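Local atomic coordinates of arylalkylamine N-Acetyltransferase 2 (Aedes aegypti, PDB entry 4FD5), a protein that probably transfers acetyl or long-chain acyl groups from acyl-CoA to the amine of arylalkylamines such as dopamine and serotonin, as a GNAT-family N-acetyltransferase. Residues E103-K106 with K107-L111; L111-E114 with Q115-I119. All blocks are in the same frame, centred on the assembly; numbering follows the deposited sequence.

Contact 1. Residues E103-K106 with K107-L111; sequences ESFK and KIFKL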
ATOM      1  N   GLU A 103     -13.702   8.107 -12.388  1.00 26.99           N
ATOM      2  CA  GLU A 103     -14.755   7.596 -11.502  1.00 27.98           C
ATOM      3  C   GLU A 103     -14.297   6.468 -10.574  1.00 26.85           C
ATOM      4  O   GLU A 103     -14.564   6.475  -9.357  1.00 25.52           O
ATOM      5  CB  GLU A 103     -15.874   7.021 -12.362  1.00 29.94           C
ATOM      6  CG  GLU A 103     -17.148   7.797 -12.404  1.00 35.09           C
ATOM      7  CD  GLU A 103     -18.206   7.041 -13.182  1.00 34.09           C
ATOM      8  OE1 GLU A 103     -17.969   6.764 -14.379  1.00 36.73           O
ATOM      9  OE2 GLU A 103     -19.258   6.698 -12.596  1.00 36.59           O
ATOM     10  N   SER A 104     -13.637   5.483 -11.172  1.00 24.04           N
ATOM     11  CA  SER A 104     -13.212   4.277 -10.460  1.00 23.94           C
ATOM     12  C   SER A 104     -12.181   4.620  -9.379  1.00 23.45           C
ATOM     13  O   SER A 104     -12.279   4.212  -8.189  1.00 23.23           O
ATOM     14  CB  SER A 104     -12.600   3.291 -11.457  1.00 23.69           C
ATOM     15  OG  SER A 104     -13.554   2.865 -12.419  1.00 28.18           O
ATOM     16  N   PHE A 105     -11.187   5.394  -9.797  1.00 23.62           N
ATOM     17  CA  PHE A 105     -10.159   5.836  -8.868  1.00 22.52           C
ATOM     18  C   PHE A 105     -10.806   6.573  -7.704  1.00 24.50           C
ATOM     19  O   PHE A 105     -10.463   6.353  -6.544  1.00 22.77           O
ATOM     20  CB  PHE A 105      -9.140   6.728  -9.569  1.00 25.97           C
ATOM     21  CG  PHE A 105      -7.970   7.086  -8.705  1.00 25.52           C
ATOM     22  CD1 PHE A 105      -7.985   8.243  -7.945  1.00 29.40           C
ATOM     23  CD2 PHE A 105      -6.866   6.256  -8.633  1.00 29.49           C
ATOM     24  CE1 PHE A 105      -6.913   8.576  -7.136  1.00 30.38           C
ATOM     25  CE2 PHE A 105      -5.783   6.586  -7.824  1.00 28.30           C
ATOM     26  CZ  PHE A 105      -5.813   7.744  -7.078  1.00 31.39           C
ATOM     27  N   LYS A 106     -11.762   7.441  -8.010  1.00 22.60           N
ATOM     28  CA  LYS A 106     -12.433   8.193  -6.960  1.00 23.96           C
ATOM     29  C   LYS A 106     -13.148   7.280  -5.956  1.00 21.87           C
ATOM     30  O   LYS A 106     -13.161   7.574  -4.762  1.00 23.70           O
ATOM     31  CB  LYS A 106     -13.408   9.197  -7.561  1.00 27.07           C
ATOM     32  CG  LYS A 106     -14.034  10.109  -6.537  1.00 33.27           C
ATOM     33  CD  LYS A 106     -14.936  11.143  -7.209  1.00 38.08           C
ATOM     34  CE  LYS A 106     -15.912  11.783  -6.204  1.00 40.28           C
ATOM     35  NZ  LYS A 106     -16.878  12.717  -6.860  1.00 41.36           N
ATOM     36  N   LYS A 107     -13.744   6.189  -6.439  1.00 23.04           N
ATOM     37  CA  LYS A 107     -14.361   5.224  -5.514  1.00 21.60           C
ATOM     38  C   LYS A 107     -13.342   4.692  -4.502  1.00 20.69           C
ATOM     39  O   LYS A 107     -13.613   4.609  -3.275  1.00 19.45           O
ATOM     40  CB  LYS A 107     -14.943   4.047  -6.283  1.00 21.85           C
ATOM     41  CG  LYS A 107     -16.097   4.435  -7.194  1.00 23.22           C
ATOM     42  CD  LYS A 107     -16.616   3.216  -7.924  1.00 25.21           C
ATOM     43  CE  LYS A 107     -17.803   3.580  -8.812  1.00 27.40           C
ATOM     44  NZ  LYS A 107     -18.127   2.477  -9.746  1.00 30.06           N
ATOM     45  N   ILE A 108     -12.176   4.316  -5.029  1.00 20.23           N
ATOM     46  CA  ILE A 108     -11.109   3.805  -4.152  1.00 20.28           C
ATOM     47  C   ILE A 108     -10.608   4.867  -3.151  1.00 21.67           C
ATOM     48  O   ILE A 108     -10.548   4.634  -1.927  1.00 19.07           O
ATOM     49  CB  ILE A 108      -9.931   3.284  -4.989  1.00 21.31           C
ATOM     50  CG1 ILE A 108     -10.384   2.095  -5.840  1.00 22.53           C
ATOM     51  CG2 ILE A 108      -8.753   2.902  -4.080  1.00 23.08           C
ATOM     52  CD1 ILE A 108      -9.394   1.713  -6.920  1.00 22.58           C
ATOM     53  N   PHE A 109     -10.255   6.037  -3.679  1.00 20.44           N
ATOM     54  CA  PHE A 109      -9.791   7.139  -2.839  1.00 24.72           C
ATOM     55  C   PHE A 109     -10.795   7.421  -1.716  1.00 24.36           C
ATOM     56  O   PHE A 109     -10.426   7.556  -0.549  1.00 23.42           O
ATOM     57  CB  PHE A 109      -9.562   8.400  -3.685  1.00 26.93           C
ATOM     58  CG  PHE A 109      -8.960   9.557  -2.915  1.00 31.23           C
ATOM     59  CD1 PHE A 109      -7.607   9.868  -3.038  1.00 36.59           C
ATOM     60  CD2 PHE A 109      -9.740  10.327  -2.065  1.00 35.18           C
ATOM     61  CE1 PHE A 109      -7.050  10.930  -2.329  1.00 40.69           C
ATOM     62  CE2 PHE A 109      -9.190  11.388  -1.353  1.00 38.76           C
ATOM     63  CZ  PHE A 109      -7.846  11.687  -1.485  1.00 40.11           C
ATOM     64  N   LYS A 110     -12.068   7.503  -2.084  1.00 22.50           N
ATOM     65  CA  LYS A 110     -13.139   7.780  -1.143  1.00 23.38           C
ATOM     66  C   LYS A 110     -13.224   6.745  -0.029  1.00 22.21           C
ATOM     67  O   LYS A 110     -13.325   7.110   1.144  1.00 23.64           O
ATOM     68  CB  LYS A 110     -14.477   7.886  -1.880  1.00 24.70           C
ATOM     69  CG  LYS A 110     -15.646   8.312  -1.015  1.00 27.04           C
ATOM     70  CD  LYS A 110     -16.889   8.573  -1.881  1.00 28.89           C
ATOM     71  CE  LYS A 110     -18.181   8.294  -1.117  1.00 35.43           C
ATOM     72  NZ  LYS A 110     -18.428   9.244   0.006  1.00 39.14           N
ATOM     73  N   LEU A 111     -13.181   5.458  -0.378  1.00 20.72           N
ATOM     74  CA  LEU A 111     -13.251   4.443   0.674  1.00 19.56           C
ATOM     75  C   LEU A 111     -12.083   4.594   1.651  1.00 20.40           C
ATOM     76  O   LEU A 111     -12.265   4.573   2.884  1.00 18.27           O
ATOM     77  CB  LEU A 111     -13.264   3.040   0.084  1.00 19.16           C
ATOM     78  CG  LEU A 111     -13.130   1.901   1.101  1.00 18.35           C
ATOM     79  CD1 LEU A 111     -14.264   1.911   2.148  1.00 20.12           C
ATOM     80  CD2 LEU A 111     -13.065   0.572   0.368  1.00 20.10           C
TER
HETATM   81  O   HOH W   1     -16.174   2.733 -11.575  1.00 32.22           O
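Water 1 is gripped from two sides: it lies 2.8 Å from Ser104 OG and accepts from Lys107 NZ at 2.7 Å, tying together two side chains three residues apart on one helix. Ser104 OG also hydrogen-bonds to the backbone oxygen of Val40, which links this bridge to the segment just after helix 35-39. Lys107 reaches the water fully stretched; with CG anti to the carbonyl carbon (chi1 -65°), the chain runs back along the preceding turn, CG passing 3.3 Å from Glu103 O. The carboxylate of Glu103 stays apart from the amine, with OE2 5.2 Å from Lys107 NZ, too far for a salt bridge, and any attraction would probably be weak. On another flank, Phe105 and Phe109 sit one turn apart and meet at an oblique angle, CE1 of Phe105 lying 4.4 Å from CD1 of Phe109. Phe105 packs on Leu51 and Leu52 of helix 50-60, while Phe109 packs on Ser93 and Leu97 of helix 92-99. Between these two residues runs the straightest of the four backbone bonds, Phe109 N to Phe105 O at 2.9 Å with an N-H...O angle of 178°. The others join Lys107 to Glu103, Ile108 to Ser104 and Lys110 to Lys106, the regular i to i+4 ladder that marks the first turns of the alpha-helix 103-116.

Contact 2. Residues L111-E114 with Q115-I119; sequences LLYE and QNLKI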
ATOM      1  N   LEU A 111     -13.181   5.458  -0.378  1.00 20.72           N
ATOM      2  CA  LEU A 111     -13.251   4.443   0.674  1.00 19.56           C
ATOM      3  C   LEU A 111     -12.083   4.594   1.651  1.00 20.40           C
ATOM      4  O   LEU A 111     -12.265   4.573   2.884  1.00 18.27           O
ATOM      5  CB  LEU A 111     -13.264   3.040   0.084  1.00 19.16           C
ATOM      6  CG  LEU A 111     -13.130   1.901   1.101  1.00 18.35           C
ATOM      7  CD1 LEU A 111     -14.264   1.911   2.148  1.00 20.12           C
ATOM      8  CD2 LEU A 111     -13.065   0.572   0.368  1.00 20.10           C
ATOM      9  N   LEU A 112     -10.881   4.760   1.107  1.00 19.47           N
ATOM     10  CA  LEU A 112      -9.715   4.846   1.998  1.00 20.07           C
ATOM     11  C   LEU A 112      -9.756   6.107   2.880  1.00 22.26           C
ATOM     12  O   LEU A 112      -9.465   6.056   4.087  1.00 20.95           O
ATOM     13  CB  LEU A 112      -8.416   4.758   1.198  1.00 20.54           C
ATOM     14  CG  LEU A 112      -8.261   3.480   0.382  1.00 23.97           C
ATOM     15  CD1 LEU A 112      -7.156   3.658  -0.642  1.00 26.10           C
ATOM     16  CD2 LEU A 112      -7.985   2.296   1.300  1.00 26.48           C
ATOM     17  N   TYR A 113     -10.148   7.233   2.294  1.00 19.87           N
ATOM     18  CA  TYR A 113     -10.324   8.473   3.067  1.00 21.84           C
ATOM     19  C   TYR A 113     -11.338   8.316   4.209  1.00 23.14           C
ATOM     20  O   TYR A 113     -11.081   8.655   5.376  1.00 21.94           O
ATOM     21  CB  TYR A 113     -10.749   9.594   2.113  1.00 26.85           C
ATOM     22  CG  TYR A 113     -11.146  10.870   2.809  1.00 28.97           C
ATOM     23  CD1 TYR A 113     -10.184  11.762   3.270  1.00 34.55           C
ATOM     24  CD2 TYR A 113     -12.488  11.185   3.000  1.00 30.79           C
ATOM     25  CE1 TYR A 113     -10.548  12.925   3.907  1.00 37.03           C
ATOM     26  CE2 TYR A 113     -12.860  12.344   3.639  1.00 33.29           C
ATOM     27  CZ  TYR A 113     -11.883  13.209   4.091  1.00 38.29           C
ATOM     28  OH  TYR A 113     -12.261  14.369   4.729  1.00 43.44           O
ATOM     29  N   GLU A 114     -12.495   7.776   3.860  1.00 22.30           N
ATOM     30  CA  GLU A 114     -13.560   7.568   4.825  1.00 24.82           C
ATOM     31  C   GLU A 114     -13.120   6.684   5.972  1.00 22.36           C
ATOM     32  O   GLU A 114     -13.404   6.983   7.132  1.00 22.78           O
ATOM     33  CB  GLU A 114     -14.751   6.913   4.160  1.00 27.24           C
ATOM     34  CG  GLU A 114     -15.487   7.798   3.218  1.00 28.30           C
ATOM     35  CD  GLU A 114     -16.677   7.072   2.639  1.00 32.24           C
ATOM     36  OE1 GLU A 114     -16.542   5.860   2.337  1.00 28.37           O
ATOM     37  OE2 GLU A 114     -17.742   7.702   2.517  1.00 36.63           O
ATOM     38  N   GLN A 115     -12.441   5.585   5.665  1.00 19.82           N
ATOM     39  CA  GLN A 115     -12.057   4.687   6.744  1.00 21.92           C
ATOM     40  C   GLN A 115     -11.003   5.342   7.623  1.00 22.35           C
ATOM     41  O   GLN A 115     -11.042   5.213   8.852  1.00 22.52           O
ATOM     42  CB  GLN A 115     -11.584   3.339   6.204  1.00 22.63           C
ATOM     43  CG  GLN A 115     -12.714   2.532   5.591  1.00 20.56           C
ATOM     44  CD  GLN A 115     -13.766   2.171   6.618  1.00 25.47           C
ATOM     45  OE1 GLN A 115     -13.478   1.471   7.587  1.00 25.92           O
ATOM     46  NE2 GLN A 115     -14.982   2.668   6.427  1.00 26.10           N
ATOM     47  N   ASN A 116     -10.085   6.073   6.998  1.00 20.92           N
ATOM     48  CA  ASN A 116      -9.060   6.774   7.772  1.00 23.62           C
ATOM     49  C   ASN A 116      -9.603   7.863   8.699  1.00 23.55           C
ATOM     50  O   ASN A 116      -8.947   8.218   9.683  1.00 22.52           O
ATOM     51  CB  ASN A 116      -7.965   7.324   6.861  1.00 22.76           C
ATOM     52  CG  ASN A 116      -6.868   6.314   6.619  1.00 23.90           C
ATOM     53  OD1 ASN A 116      -6.056   6.054   7.506  1.00 24.78           O
ATOM     54  ND2 ASN A 116      -6.845   5.727   5.426  1.00 21.11           N
ATOM     55  N   LEU A 117     -10.787   8.393   8.396  1.00 23.19           N
ATOM     56  CA  LEU A 117     -11.417   9.334   9.335  1.00 24.30           C
ATOM     57  C   LEU A 117     -11.809   8.732  10.691  1.00 25.60           C
ATOM     58  O   LEU A 117     -12.086   9.462  11.646  1.00 26.58           O
ATOM     59  CB  LEU A 117     -12.657   9.970   8.712  1.00 25.06           C
ATOM     60  CG  LEU A 117     -12.441  10.948   7.563  1.00 28.04           C
ATOM     61  CD1 LEU A 117     -13.799  11.430   7.035  1.00 26.07           C
ATOM     62  CD2 LEU A 117     -11.594  12.122   8.009  1.00 27.34           C
ATOM     63  N   LYS A 118     -11.850   7.413  10.785  1.00 21.92           N
ATOM     64  CA  LYS A 118     -12.432   6.781  11.961  1.00 22.91           C
ATOM     65  C   LYS A 118     -11.406   6.521  13.052  1.00 24.70           C
ATOM     66  O   LYS A 118     -11.751   6.104  14.155  1.00 26.29           O
ATOM     67  CB  LYS A 118     -13.130   5.486  11.563  1.00 27.45           C
ATOM     68  CG  LYS A 118     -14.209   5.712  10.521  1.00 27.22           C
ATOM     69  CD  LYS A 118     -14.817   4.412  10.055  1.00 32.51           C
ATOM     70  CE  LYS A 118     -15.286   3.582  11.240  1.00 35.48           C
ATOM     71  NZ  LYS A 118     -16.206   2.474  10.823  1.00 39.62           N
ATOM     72  N   ILE A 119     -10.143   6.763  12.725  1.00 23.93           N
ATOM     73  CA  ILE A 119      -9.062   6.615  13.692  1.00 25.49           C
ATOM     74  C   ILE A 119      -8.080   7.778  13.579  1.00 24.28           C
ATOM     75  O   ILE A 119      -7.996   8.434  12.550  1.00 23.75           O
ATOM     76  CB  ILE A 119      -8.285   5.289  13.492  1.00 27.84           C
ATOM     77  CG1 ILE A 119      -7.656   5.246  12.094  1.00 26.21           C
ATOM     78  CG2 ILE A 119      -9.182   4.083  13.767  1.00 29.11           C
ATOM     79  CD1 ILE A 119      -6.990   3.926  11.751  1.00 26.30           C
TER
HETATM   80  O   HOH W   2     -16.633   4.072   4.710  1.00 29.27           O
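Gln115 N and Asn116 N continue the helical ladder to Leu111 O and Leu112 O, whereas Leu117 N divides its hydrogen between Tyr113 O at 3.0 Å and, weakly, Glu114 O. Leu112 O takes a second donor, Asn116 ND2, also at 3.0 Å; the side-chain amide stands above the carbonyl plane and the backbone N-H arrives from the opposite face. Asn116 ND2 also bonds to Asp170 and OD1 to Lys168; together with Leu112 O these partners fix the rotation of the amide. A type I beta turn spans Asn116 to Ile119, on the flank where Gln115, Asn116 and Ile119 pack against strand 213-220 of the central GNAT sheet. Leu117 leans back over the ring of Tyr113: its CG lies 4.1 Å above one face, offset toward the rim, and CD1 comes to 3.6 Å from CE2 of Tyr113. Helix 92-99 also touches this tyrosine, through Ser93, Arg94 and Leu97. Leu111 CD1 meets the aliphatic part of Gln115 at CG, 3.8 Å away. Beyond CG the glutamine bends (chi2 -63°), placing NE2 2.8 Å from water 2, which accepts from it and donates to Glu114 OE1 at 3.0 Å. The Glu114 carboxylate has two further partners, the Tyr196 hydroxyl at OE1 and a salt bridge from Lys110 at OE2.

Overall arrangement
Contacts 1 and 2 follow one another along helix 103-116, contact 2 running on past it to Ile119, with centres about 12 Å apart; they share Leu111, where the first ends and the second begins. Contact 1 covers the start of the helix, and contact 2 covers the later part of the helix and the beta turn of residues 116-119. Helix 92-99 lies along both, touching Phe109 in one and Tyr113 in the other. The surroundings change along the helix, from helices 35-39 and 50-60 near its start to strands 186-192 and 213-220 near its end, so the helix bridges from those helices to the edge of the GNAT sheet formed by 186-192 and its neighbour 213-220.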